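Local coordinates for protein probable thiosulfate sulfurtransferase (Thermus thermophilus, PDB 2EG4) that binds a zinc ion and probably transfers sulfur from thiosulfate to an acceptor such as cyanide, as rhodanese-type sulfurtransferases do, at residues D11-P16 / V65-G70; L60-V65 / G86-L91. All coordinates share one frame; numbering follows the deposited sequence.

Both contacts belong to the first of the chain's two rhodanese-like regions and to its four-stranded parallel sheet, ordered 27-28, 8-11, 64-67, 89-92. Strand 64-67 serves them both. Contact 1 sets its C-terminal end against strand 8-11 and the loop that follows, whereas contact 2 pairs its N-terminal end directly with strand 89-92, the two being connected by helix 73-84 in a beta-alpha-beta unit. The centres lie about 15 Å apart, Val65 is common to both, and Leu66 N approaches Gln90 O at 2.8 Å, a probable hydrogen bond. Along the chain the segments run 11-16, 60-65, 65-70, 86-91, so strand 64-67 binds early and late parts of the domain together, away from the zinc site.

Contact 1 of 2, residues D11-P16 / V65-G70. With SO4 (sulfate ion), chain F.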
ATOM      1  N   ASP A  11      -5.728   3.558  12.885  1.00 13.89           N
ATOM      2  CA  ASP A  11      -5.731   2.148  13.290  1.00 13.64           C
ATOM      3  C   ASP A  11      -6.273   1.340  12.103  1.00 13.71           C
ATOM      4  O   ASP A  11      -7.446   1.496  11.748  1.00 14.85           O
ATOM      5  CB  ASP A  11      -6.695   2.047  14.479  1.00 14.21           C
ATOM      6  CG  ASP A  11      -6.666   0.699  15.180  1.00 16.43           C
ATOM      7  OD1 ASP A  11      -6.439  -0.341  14.519  1.00 13.59           O
ATOM      8  OD2 ASP A  11      -6.904   0.700  16.419  1.00 15.85           O
ATOM      9  N   THR A  12      -5.451   0.470  11.505  1.00 13.54           N
ATOM     10  CA  THR A  12      -5.912  -0.294  10.331  1.00 12.10           C
ATOM     11  C   THR A  12      -6.424  -1.700  10.641  1.00 12.96           C
ATOM     12  O   THR A  12      -6.650  -2.503   9.739  1.00 14.42           O
ATOM     13  CB  THR A  12      -4.793  -0.355   9.261  1.00 15.24           C
ATOM     14  OG1 THR A  12      -3.722  -1.198   9.700  1.00 15.46           O
ATOM     15  CG2 THR A  12      -4.203   1.029   9.065  1.00 14.77           C
ATOM     16  N   ARG A  13      -6.617  -2.002  11.920  1.00 13.09           N
ATOM     17  CA  ARG A  13      -7.114  -3.313  12.314  1.00 14.50           C
ATOM     18  C   ARG A  13      -8.599  -3.443  12.002  1.00 13.72           C
ATOM     19  O   ARG A  13      -9.280  -2.452  11.732  1.00 15.35           O
ATOM     20  CB  ARG A  13      -6.912  -3.512  13.826  1.00 14.52           C
ATOM     21  CG  ARG A  13      -5.444  -3.466  14.241  1.00 12.50           C
ATOM     22  CD  ARG A  13      -5.334  -3.604  15.775  1.00 13.25           C
ATOM     23  NE  ARG A  13      -5.980  -2.459  16.436  1.00 14.47           N
ATOM     24  CZ  ARG A  13      -6.401  -2.462  17.703  1.00 16.15           C
ATOM     25  NH1 ARG A  13      -6.254  -3.551  18.458  1.00 14.77           N
ATOM     26  NH2 ARG A  13      -6.981  -1.385  18.214  1.00 14.17           N
ATOM     27  N   PRO A  14      -9.119  -4.678  12.023  1.00 17.86           N
ATOM     28  CA  PRO A  14     -10.546  -4.876  11.758  1.00 21.95           C
ATOM     29  C   PRO A  14     -11.345  -4.102  12.825  1.00 23.08           C
ATOM     30  O   PRO A  14     -10.883  -3.905  13.970  1.00 19.09           O
ATOM     31  CB  PRO A  14     -10.711  -6.390  11.885  1.00 21.78           C
ATOM     32  CG  PRO A  14      -9.389  -6.910  11.409  1.00 23.09           C
ATOM     33  CD  PRO A  14      -8.400  -5.965  12.085  1.00 18.00           C
ATOM     34  N   ARG A  15     -12.545  -3.663  12.468  1.00 20.50           N
ATOM     35  CA  ARG A  15     -13.351  -2.884  13.394  1.00 21.37           C
ATOM     36  C   ARG A  15     -13.550  -3.503  14.780  1.00 22.60           C
ATOM     37  O   ARG A  15     -13.514  -2.788  15.773  1.00 21.46           O
ATOM     38  CB  ARG A  15     -14.711  -2.533  12.755  1.00 23.83           C
ATOM     39  CG  ARG A  15     -15.633  -1.708  13.658  1.00 23.75           C
ATOM     40  CD  ARG A  15     -16.649  -0.900  12.836  1.00 26.75           C
ATOM     41  NE  ARG A  15     -16.127   0.410  12.440  1.00 26.85           N
ATOM     42  CZ  ARG A  15     -15.975   1.442  13.269  1.00 31.09           C
ATOM     43  NH1 ARG A  15     -16.311   1.327  14.549  1.00 30.04           N
ATOM     44  NH2 ARG A  15     -15.476   2.593  12.821  1.00 30.64           N
ATOM     45  N   PRO A  16     -13.773  -4.823  14.868  1.00 21.76           N
ATOM     46  CA  PRO A  16     -13.961  -5.433  16.194  1.00 22.56           C
ATOM     47  C   PRO A  16     -12.794  -5.123  17.131  1.00 22.40           C
ATOM     48  O   PRO A  16     -12.983  -4.763  18.291  1.00 20.43           O
ATOM     49  CB  PRO A  16     -14.047  -6.923  15.880  1.00 26.01           C
ATOM     50  CG  PRO A  16     -14.711  -6.942  14.544  1.00 27.66           C
ATOM     51  CD  PRO A  16     -13.990  -5.817  13.799  1.00 24.74           C
ATOM     52  N   VAL A  65       0.334   8.598  11.736  1.00 15.71           N
ATOM     53  CA  VAL A  65       0.991   7.373  12.161  1.00 15.18           C
ATOM     54  C   VAL A  65      -0.046   6.265  12.060  1.00 16.25           C
ATOM     55  O   VAL A  65      -1.070   6.316  12.732  1.00 15.81           O
ATOM     56  CB  VAL A  65       1.488   7.442  13.633  1.00 17.04           C
ATOM     57  CG1 VAL A  65       2.002   6.074  14.066  1.00 20.82           C
ATOM     58  CG2 VAL A  65       2.641   8.455  13.743  1.00 17.72           C
ATOM     59  N   LEU A  66       0.215   5.282  11.201  1.00 15.02           N
ATOM     60  CA  LEU A  66      -0.731   4.177  11.057  1.00 14.54           C
ATOM     61  C   LEU A  66      -0.222   2.966  11.836  1.00 13.82           C
ATOM     62  O   LEU A  66       0.967   2.643  11.782  1.00 15.08           O
ATOM     63  CB  LEU A  66      -0.912   3.785   9.589  1.00 15.30           C
ATOM     64  CG  LEU A  66      -1.467   4.871   8.649  1.00 13.41           C
ATOM     65  CD1 LEU A  66      -0.298   5.616   7.977  1.00 17.63           C
ATOM     66  CD2 LEU A  66      -2.364   4.223   7.583  1.00 15.14           C
ATOM     67  N   TYR A  67      -1.110   2.277  12.547  1.00 14.26           N
ATOM     68  CA  TYR A  67      -0.656   1.122  13.302  1.00 12.64           C
ATOM     69  C   TYR A  67      -1.559  -0.102  13.118  1.00 15.37           C
ATOM     70  O   TYR A  67      -2.745   0.019  12.820  1.00 14.33           O
ATOM     71  CB  TYR A  67      -0.524   1.474  14.804  1.00 12.90           C
ATOM     72  CG  TYR A  67      -1.835   1.737  15.526  1.00 12.69           C
ATOM     73  CD1 TYR A  67      -2.568   0.690  16.105  1.00 11.21           C
ATOM     74  CD2 TYR A  67      -2.339   3.036  15.642  1.00 14.73           C
ATOM     75  CE1 TYR A  67      -3.775   0.936  16.780  1.00 13.65           C
ATOM     76  CE2 TYR A  67      -3.542   3.298  16.325  1.00 15.35           C
ATOM     77  CZ  TYR A  67      -4.253   2.241  16.886  1.00 14.25           C
ATOM     78  OH  TYR A  67      -5.431   2.496  17.558  1.00 15.64           O
ATOM     79  N   ASP A  68      -0.968  -1.280  13.285  1.00 13.76           N
ATOM     80  CA  ASP A  68      -1.669  -2.551  13.150  1.00 13.44           C
ATOM     81  C   ASP A  68      -0.786  -3.553  13.905  1.00 12.47           C
ATOM     82  O   ASP A  68       0.310  -3.213  14.378  1.00 14.33           O
ATOM     83  CB  ASP A  68      -1.803  -2.927  11.664  1.00 13.32           C
ATOM     84  CG  ASP A  68      -2.919  -3.929  11.397  1.00 15.20           C
ATOM     85  OD1 ASP A  68      -3.274  -4.725  12.297  1.00 13.32           O
ATOM     86  OD2 ASP A  68      -3.426  -3.921  10.251  1.00 16.74           O
ATOM     87  N   GLU A  69      -1.285  -4.764  14.063  1.00 13.70           N
ATOM     88  CA  GLU A  69      -0.543  -5.792  14.773  1.00 14.52           C
ATOM     89  C   GLU A  69       0.373  -6.469  13.755  1.00 16.09           C
ATOM     90  O   GLU A  69      -0.020  -7.419  13.063  1.00 16.56           O
ATOM     91  CB  GLU A  69      -1.527  -6.775  15.396  1.00 14.05           C
ATOM     92  CG  GLU A  69      -0.860  -7.839  16.291  1.00 14.85           C
ATOM     93  CD  GLU A  69       0.094  -7.198  17.279  1.00 17.26           C
ATOM     94  OE1 GLU A  69      -0.324  -6.246  17.973  1.00 15.75           O
ATOM     95  OE2 GLU A  69       1.268  -7.633  17.357  1.00 19.73           O
ATOM     96  N   GLY A  70       1.586  -5.949  13.670  1.00 17.13           N
ATOM     97  CA  GLY A  70       2.550  -6.470  12.716  1.00 18.34           C
ATOM     98  C   GLY A  70       2.476  -5.715  11.401  1.00 19.58           C
ATOM     99  O   GLY A  70       1.594  -4.867  11.190  1.00 16.06           O
TER
HETATM  100  S   SO4 F 505     -15.399   1.794   9.236  1.00 57.52           S
HETATM  101  O1  SO4 F 505     -15.602   0.408   9.771  1.00 57.63           O
HETATM  102  O2  SO4 F 505     -14.801   1.718   7.862  1.00 60.44           O
HETATM  103  O3  SO4 F 505     -16.721   2.500   9.169  1.00 60.71           O
HETATM  104  O4  SO4 F 505     -14.472   2.551  10.141  1.00 57.31           O
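One face of the Tyr67 ring lies over Asp11, whose CA sits 4.0 Å from the ring centroid and 15° off the normal, a CH-pi contact displaced toward the rim. The Asp11 CG stands anti to the backbone N (chi1 -171°), and its carboxylate leans past CE1 and CZ, the two planes 49° apart. Asp11 OD2 takes a weak hydrogen bond from Tyr67 OH at 2.6 Å; the hydroxyl is also hydrogen-bonded to Leu23 N, its stronger partner. Arg13 grips the same carboxylate side-on: Arg13 NE reaches Asp11 OD1 at 2.9 Å and Arg13 NH2 reaches Asp11 OD2 at 2.8 Å, both oxygens using their syn lone pairs. Arg13 N bonds OD1, closing an Asx turn, while Arg13 NH2 has a further acceptor in Gly21 O. Arginine suits this place because its planar, multi-donor end fixes the rotation of the carboxylate. An alanine in place of Asp11 would probably leave Arg13 without its charged mate, remove this acceptor of the Tyr67 hydroxyl and let the turn relax.

Next to the parallel pair Asp11-Tyr67, Thr12 N gives a straight bond to Tyr67 O. Thr12 OG1 donates to Asp68 OD2 from above the carboxylate plane at 2.8 Å; threonine suits the place by presenting a hydroxyl to Asp68 and a methyl, CG2, to Leu66 CD2. Asp68 OD2 has further partners in Thr72 and Arg74. Asp68 opens what is probably the counterpart of the catalytic rhodanese loop, with aspartate replacing cysteine as in the non-catalytic first domain of two-domain rhodaneses.

At the start of helix 15-20, Arg15 binds a sulfate ion, probably from the crystallisation liquor, through NE and NH2. The buried carboxylates of Asp11 and Asp68 thus tie the strand ends together, their ionised forms probably favoured by Arg13 and Arg74.

Contact 2 of 2, residues L60-V65 / G86-L91; sequences LRSPVV and GLEVQL
Ser62 OG reaches across to the backbone of Glu88, accepting from its N at 2.8 Å along a nearly straight N-H (168°). With OG anti to its own carbonyl carbon (chi1 -63°), the hydroxyl lies beside Leu87 CA and in contact with Leu87 CD2. A water also bonds to Ser62 OG and donates to Gly86 O. Serine suits this approach to the strand because its short side chain supplies an acceptor where the backbones have not yet paired.

The contact pairs the two parallel strands of the beta-alpha-beta unit 64-67, 73-84, 89-92, the last being outermost in the sheet within this chain. Val64 N donates to Glu88 O at 2.8 Å, and Val64 O accepts from Gln90 N at 2.9 Å, a more bent bond (141°). Val64 therefore has both its backbone polar atoms satisfied by residues flanking its partner, Val89, the pattern of a parallel bridge. Val89 CA adds a weaker CA-H contact to Val64 O at 3.3 Å.

Leu87 supplies the apolar part: its CD1 meets Val64 CG2 at 3.9 Å and also touches Leu60, whose side chain crosses it at about a right angle. Phe55 of helix 41-57 packs on both leucines. Gly86, its positive phi suited to glycine, closes helix 73-84 in a Schellman motif. Val64 and Val89 point to one face of the sheet, Val65 and Gln90 to the other, where Gln90 NE2 is hydrogen-bonded to Asn2 O.

The Ser62 hydroxyl thus stands in for a backbone carbonyl, and Glu88 has both its backbone polar atoms bonded across the contact.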
ATOM      1  N   LEU A  60      -7.729  14.196   8.878  1.00 26.31           N
ATOM      2  CA  LEU A  60      -6.339  13.827   8.690  1.00 25.05           C
ATOM      3  C   LEU A  60      -5.498  15.020   8.276  1.00 29.93           C
ATOM      4  O   LEU A  60      -5.986  15.956   7.626  1.00 30.75           O
ATOM      5  CB  LEU A  60      -6.209  12.735   7.631  1.00 22.63           C
ATOM      6  CG  LEU A  60      -6.943  11.419   7.848  1.00 21.49           C
ATOM      7  CD1 LEU A  60      -6.540  10.425   6.757  1.00 23.29           C
ATOM      8  CD2 LEU A  60      -6.576  10.871   9.224  1.00 24.27           C
ATOM      9  N   ARG A  61      -4.230  14.969   8.660  1.00 27.27           N
ATOM     10  CA  ARG A  61      -3.248  16.004   8.366  1.00 30.70           C
ATOM     11  C   ARG A  61      -1.896  15.420   8.753  1.00 28.19           C
ATOM     12  O   ARG A  61      -1.825  14.571   9.647  1.00 30.07           O
ATOM     13  CB  ARG A  61      -3.522  17.243   9.208  1.00 34.75           C
ATOM     14  CG  ARG A  61      -3.639  16.932  10.688  1.00 39.87           C
ATOM     15  CD  ARG A  61      -3.596  18.182  11.542  1.00 44.97           C
ATOM     16  NE  ARG A  61      -3.611  17.854  12.965  1.00 48.46           N
ATOM     17  CZ  ARG A  61      -2.680  17.125  13.573  1.00 50.80           C
ATOM     18  NH1 ARG A  61      -1.650  16.645  12.881  1.00 49.34           N
ATOM     19  NH2 ARG A  61      -2.784  16.867  14.872  1.00 50.75           N
ATOM     20  N   SER A  62      -0.830  15.852   8.088  1.00 25.70           N
ATOM     21  CA  SER A  62       0.502  15.346   8.410  1.00 26.51           C
ATOM     22  C   SER A  62       0.938  15.812   9.794  1.00 27.73           C
ATOM     23  O   SER A  62       0.664  16.949  10.197  1.00 26.33           O
ATOM     24  CB  SER A  62       1.531  15.825   7.398  1.00 27.41           C
ATOM     25  OG  SER A  62       1.249  15.340   6.107  1.00 27.58           O
ATOM     26  N   PRO A  63       1.645  14.949  10.538  1.00 26.86           N
ATOM     27  CA  PRO A  63       2.036  13.595  10.141  1.00 26.32           C
ATOM     28  C   PRO A  63       0.978  12.601  10.593  1.00 24.10           C
ATOM     29  O   PRO A  63       0.248  12.848  11.557  1.00 24.20           O
ATOM     30  CB  PRO A  63       3.345  13.396  10.892  1.00 26.04           C
ATOM     31  CG  PRO A  63       3.023  14.043  12.211  1.00 23.40           C
ATOM     32  CD  PRO A  63       2.301  15.330  11.805  1.00 24.49           C
ATOM     33  N   VAL A  64       0.878  11.488   9.878  1.00 21.75           N
ATOM     34  CA  VAL A  64      -0.080  10.452  10.240  1.00 19.22           C
ATOM     35  C   VAL A  64       0.701   9.203  10.612  1.00 16.92           C
ATOM     36  O   VAL A  64       1.640   8.801   9.919  1.00 18.57           O
ATOM     37  CB  VAL A  64      -1.054  10.108   9.069  1.00 19.51           C
ATOM     38  CG1 VAL A  64      -1.945   8.888   9.454  1.00 21.87           C
ATOM     39  CG2 VAL A  64      -1.932  11.314   8.771  1.00 24.58           C
ATOM     40  N   VAL A  65       0.334   8.598  11.736  1.00 15.71           N
ATOM     41  CA  VAL A  65       0.991   7.373  12.161  1.00 15.18           C
ATOM     42  C   VAL A  65      -0.046   6.265  12.060  1.00 16.25           C
ATOM     43  O   VAL A  65      -1.070   6.316  12.732  1.00 15.81           O
ATOM     44  CB  VAL A  65       1.488   7.442  13.633  1.00 17.04           C
ATOM     45  CG1 VAL A  65       2.002   6.074  14.066  1.00 20.82           C
ATOM     46  CG2 VAL A  65       2.641   8.455  13.743  1.00 17.72           C
ATOM     47  N   GLY A  86      -0.300  12.494  -0.497  1.00 20.08           N
ATOM     48  CA  GLY A  86       0.573  13.571  -0.050  1.00 23.96           C
ATOM     49  C   GLY A  86       0.795  13.760   1.443  1.00 24.37           C
ATOM     50  O   GLY A  86       1.447  14.720   1.858  1.00 24.80           O
ATOM     51  N   LEU A  87       0.231  12.886   2.264  1.00 23.26           N
ATOM     52  CA  LEU A  87       0.442  13.006   3.707  1.00 22.13           C
ATOM     53  C   LEU A  87       1.768  12.380   4.098  1.00 24.84           C
ATOM     54  O   LEU A  87       2.237  11.452   3.444  1.00 23.46           O
ATOM     55  CB  LEU A  87      -0.665  12.286   4.464  1.00 22.88           C
ATOM     56  CG  LEU A  87      -2.060  12.886   4.400  1.00 24.74           C
ATOM     57  CD1 LEU A  87      -3.049  11.919   5.044  1.00 21.71           C
ATOM     58  CD2 LEU A  87      -2.061  14.228   5.110  1.00 27.09           C
ATOM     59  N   GLU A  88       2.382  12.903   5.161  1.00 22.66           N
ATOM     60  CA  GLU A  88       3.622  12.345   5.676  1.00 23.15           C
ATOM     61  C   GLU A  88       3.149  11.186   6.562  1.00 20.71           C
ATOM     62  O   GLU A  88       2.382  11.396   7.484  1.00 21.27           O
ATOM     63  CB  GLU A  88       4.367  13.393   6.506  1.00 28.99           C
ATOM     64  CG  GLU A  88       4.874  14.558   5.653  1.00 38.21           C
ATOM     65  CD  GLU A  88       5.699  14.081   4.453  1.00 43.16           C
ATOM     66  OE1 GLU A  88       6.671  13.319   4.666  1.00 46.74           O
ATOM     67  OE2 GLU A  88       5.375  14.471   3.302  1.00 45.48           O
ATOM     68  N   VAL A  89       3.563   9.966   6.239  1.00 19.04           N
ATOM     69  CA  VAL A  89       3.103   8.804   6.997  1.00 20.72           C
ATOM     70  C   VAL A  89       4.201   7.976   7.613  1.00 20.33           C
ATOM     71  O   VAL A  89       5.341   7.945   7.122  1.00 22.73           O
ATOM     72  CB  VAL A  89       2.241   7.854   6.096  1.00 20.84           C
ATOM     73  CG1 VAL A  89       1.041   8.608   5.571  1.00 20.49           C
ATOM     74  CG2 VAL A  89       3.068   7.325   4.928  1.00 25.83           C
ATOM     75  N   GLN A  90       3.856   7.297   8.703  1.00 20.73           N
ATOM     76  CA  GLN A  90       4.792   6.421   9.383  1.00 19.83           C
ATOM     77  C   GLN A  90       4.023   5.177   9.806  1.00 19.34           C
ATOM     78  O   GLN A  90       2.865   5.282  10.192  1.00 20.14           O
ATOM     79  CB  GLN A  90       5.365   7.120  10.618  1.00 24.89           C
ATOM     80  CG  GLN A  90       6.398   6.322  11.369  1.00 34.22           C
ATOM     81  CD  GLN A  90       7.044   7.151  12.466  1.00 40.56           C
ATOM     82  OE1 GLN A  90       7.331   8.335  12.268  1.00 44.80           O
ATOM     83  NE2 GLN A  90       7.280   6.539  13.621  1.00 43.10           N
ATOM     84  N   LEU A  91       4.671   4.020   9.718  1.00 17.59           N
ATOM     85  CA  LEU A  91       4.074   2.744  10.107  1.00 17.58           C
ATOM     86  C   LEU A  91       4.527   2.416  11.538  1.00 18.71           C
ATOM     87  O   LEU A  91       5.679   2.662  11.900  1.00 20.54           O
ATOM     88  CB  LEU A  91       4.552   1.626   9.178  1.00 19.16           C
ATOM     89  CG  LEU A  91       4.247   1.724   7.681  1.00 26.69           C
ATOM     90  CD1 LEU A  91       4.983   0.608   6.947  1.00 28.52           C
ATOM     91  CD2 LEU A  91       2.755   1.623   7.454  1.00 28.11           C
TER
HETATM   92  O   HOH W   1       1.578  16.677   3.994  1.00 39.94           O